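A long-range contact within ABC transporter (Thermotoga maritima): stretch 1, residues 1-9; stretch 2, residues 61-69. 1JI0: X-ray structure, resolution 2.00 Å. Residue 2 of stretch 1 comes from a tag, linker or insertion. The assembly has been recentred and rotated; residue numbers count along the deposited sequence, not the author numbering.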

# COMPACT_ATOMS: atom_id res chain seq x y z
N MSE A 1 10.62 6.00 -18.62
CA MSE A 1 9.70 7.17 -18.57
C MSE A 1 9.33 7.48 -17.14
O MSE A 1 9.34 6.60 -16.29
CB MSE A 1 8.41 6.90 -19.35
CG MSE A 1 8.51 7.01 -20.86
SE MSE A 1 6.77 6.61 -21.65
CE MSE A 1 6.66 4.73 -21.15
N VAL A 2 8.99 8.73 -16.89
CA VAL A 2 8.58 9.17 -15.56
C VAL A 2 7.34 10.01 -15.78
O VAL A 2 7.37 10.99 -16.51
CB VAL A 2 9.68 10.02 -14.89
CG1 VAL A 2 9.29 10.34 -13.44
CG2 VAL A 2 11.00 9.29 -14.94
N SER A 3 6.23 9.63 -15.14
CA SER A 3 4.99 10.37 -15.31
C SER A 3 4.49 11.05 -14.05
O SER A 3 4.85 10.67 -12.94
CB SER A 3 3.91 9.42 -15.81
OG SER A 3 2.67 10.08 -15.89
N ASP A 4 3.66 12.07 -14.24
CA ASP A 4 3.05 12.77 -13.11
C ASP A 4 2.02 11.81 -12.50
O ASP A 4 1.58 11.99 -11.37
CB ASP A 4 2.36 14.04 -13.59
CG ASP A 4 1.53 14.68 -12.50
OD1 ASP A 4 2.09 15.03 -11.45
OD2 ASP A 4 0.30 14.82 -12.70
N ILE A 5 1.61 10.81 -13.28
CA ILE A 5 0.66 9.79 -12.82
C ILE A 5 1.51 8.53 -12.76
O ILE A 5 1.78 7.91 -13.79
CB ILE A 5 -0.51 9.57 -13.84
CG1 ILE A 5 -1.36 10.85 -13.95
CG2 ILE A 5 -1.39 8.39 -13.39
CD1 ILE A 5 -1.97 11.29 -12.60
N VAL A 6 1.95 8.16 -11.56
CA VAL A 6 2.80 6.98 -11.41
C VAL A 6 2.09 5.68 -11.76
O VAL A 6 2.70 4.75 -12.28
CB VAL A 6 3.38 6.86 -9.98
CG1 VAL A 6 4.17 8.10 -9.64
CG2 VAL A 6 2.27 6.63 -8.97
N LEU A 7 0.79 5.62 -11.48
CA LEU A 7 0.04 4.42 -11.79
C LEU A 7 -1.35 4.76 -12.27
O LEU A 7 -2.07 5.55 -11.64
CB LEU A 7 -0.09 3.52 -10.55
CG LEU A 7 -0.79 2.19 -10.82
CD1 LEU A 7 0.21 1.20 -11.45
CD2 LEU A 7 -1.34 1.63 -9.53
N GLU A 8 -1.73 4.20 -13.41
CA GLU A 8 -3.06 4.41 -13.95
C GLU A 8 -3.67 3.07 -14.33
O GLU A 8 -3.07 2.28 -15.05
CB GLU A 8 -3.03 5.32 -15.18
CG GLU A 8 -4.44 5.63 -15.70
CD GLU A 8 -4.45 6.52 -16.93
OE1 GLU A 8 -3.36 6.85 -17.44
OE2 GLU A 8 -5.56 6.88 -17.39
N VAL A 9 -4.87 2.82 -13.82
CA VAL A 9 -5.59 1.59 -14.12
C VAL A 9 -6.73 2.01 -15.03
O VAL A 9 -7.46 2.93 -14.71
CB VAL A 9 -6.16 0.94 -12.82
CG1 VAL A 9 -7.00 -0.29 -13.16
CG2 VAL A 9 -5.03 0.55 -11.89
N GLY A 61 -8.67 -4.49 -19.87
CA GLY A 61 -8.14 -3.23 -19.37
C GLY A 61 -6.63 -3.23 -19.25
O GLY A 61 -5.97 -4.22 -19.57
N LYS A 62 -6.07 -2.11 -18.80
CA LYS A 62 -4.63 -2.03 -18.66
C LYS A 62 -4.17 -1.30 -17.41
O LYS A 62 -4.88 -0.48 -16.84
CB LYS A 62 -3.98 -1.39 -19.89
CG LYS A 62 -4.40 0.03 -20.15
CD LYS A 62 -3.61 0.63 -21.32
CE LYS A 62 -3.80 -0.18 -22.60
NZ LYS A 62 -3.14 0.48 -23.77
N ILE A 63 -2.95 -1.64 -17.00
CA ILE A 63 -2.31 -1.07 -15.83
C ILE A 63 -1.07 -0.41 -16.39
O ILE A 63 -0.23 -1.06 -17.01
CB ILE A 63 -1.94 -2.17 -14.82
CG1 ILE A 63 -3.20 -2.95 -14.44
CG2 ILE A 63 -1.31 -1.56 -13.58
CD1 ILE A 63 -2.99 -4.04 -13.39
N ILE A 64 -0.96 0.90 -16.18
CA ILE A 64 0.15 1.67 -16.70
C ILE A 64 1.00 2.24 -15.56
O ILE A 64 0.49 2.97 -14.72
CB ILE A 64 -0.38 2.82 -17.58
CG1 ILE A 64 -1.34 2.26 -18.63
CG2 ILE A 64 0.78 3.53 -18.27
CD1 ILE A 64 -2.14 3.31 -19.37
N PHE A 65 2.28 1.87 -15.53
CA PHE A 65 3.22 2.33 -14.52
C PHE A 65 4.15 3.32 -15.20
O PHE A 65 4.85 2.97 -16.16
CB PHE A 65 4.02 1.15 -13.97
CG PHE A 65 5.06 1.54 -12.96
CD1 PHE A 65 4.70 2.17 -11.78
CD2 PHE A 65 6.40 1.26 -13.19
CE1 PHE A 65 5.66 2.51 -10.83
CE2 PHE A 65 7.37 1.59 -12.24
CZ PHE A 65 7.00 2.22 -11.06
N ASN A 66 4.17 4.56 -14.69
CA ASN A 66 4.97 5.64 -15.26
C ASN A 66 4.89 5.67 -16.78
O ASN A 66 5.90 5.79 -17.47
CB ASN A 66 6.43 5.54 -14.83
CG ASN A 66 6.66 6.17 -13.48
OD1 ASN A 66 6.24 7.31 -13.23
ND2 ASN A 66 7.34 5.45 -12.60
N GLY A 67 3.66 5.57 -17.29
CA GLY A 67 3.45 5.62 -18.72
C GLY A 67 3.62 4.31 -19.47
O GLY A 67 3.25 4.23 -20.64
N GLN A 68 4.16 3.29 -18.81
CA GLN A 68 4.37 2.00 -19.46
C GLN A 68 3.31 0.96 -19.11
O GLN A 68 3.00 0.74 -17.93
CB GLN A 68 5.75 1.46 -19.11
CG GLN A 68 6.05 0.11 -19.76
CD GLN A 68 7.45 -0.39 -19.47
OE1 GLN A 68 7.87 -1.43 -19.97
NE2 GLN A 68 8.19 0.36 -18.65
N ASP A 69 2.76 0.31 -20.14
CA ASP A 69 1.75 -0.73 -19.96
C ASP A 69 2.45 -1.94 -19.36
O ASP A 69 3.32 -2.53 -20.00
CB ASP A 69 1.14 -1.11 -21.31
CG ASP A 69 -0.02 -2.08 -21.17
OD1 ASP A 69 0.03 -2.96 -20.28
OD2 ASP A 69 -0.99 -1.97 -21.95
O HOH W 1 1.15 5.66 -15.40

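Strands 62-65 and 7-9 run antiparallel, at 171° between axes that approach to 4.7 Å, and the two stretches bury 606 Å² in all. Lys62 adds mainly backbone: its O lies 3.5 Å from Val9 CA, a CA-H...O contact, while the end of its side chain leads away. Ile63, in a non-hydrogen-bonded pair with Val9, shares a buried sheet face with Leu7, where Ile63 CG2 meets Leu7 CD1 at 3.8 Å; branched aliphatic groups suit this buried face. Ile64 forms the hydrogen-bonded pair with Glu8: Ile64 N donates to Glu8 O (2.8 Å, 169°) and Glu8 N to Ile64 O (2.9 Å, 162°). Their side chains occupy the other, partly exposed face, which tolerates a carboxylate. Phe65, opposite Leu7, returns to the buried face; its CA lies 3.3 Å from Val6 O.

Asn66 has the largest covered area, 109 Å². Its N donates to Val6 O (2.8 Å, 168°), and its OD1 accepts from Ser3 N (3.0 Å, 176°), so one residue ties down both the strand's approach and the loop before it. Gly67, at phi 85° in the type I' turn, has no CB; an ideal one would sit 3.3 Å from Met1 SE. A water bridges Gly67 N (3.1 Å), Ile64 O (2.9 Å) and Ile5 O (2.8 Å). At Gln68, CB packs 4.0 Å from Met1 CE.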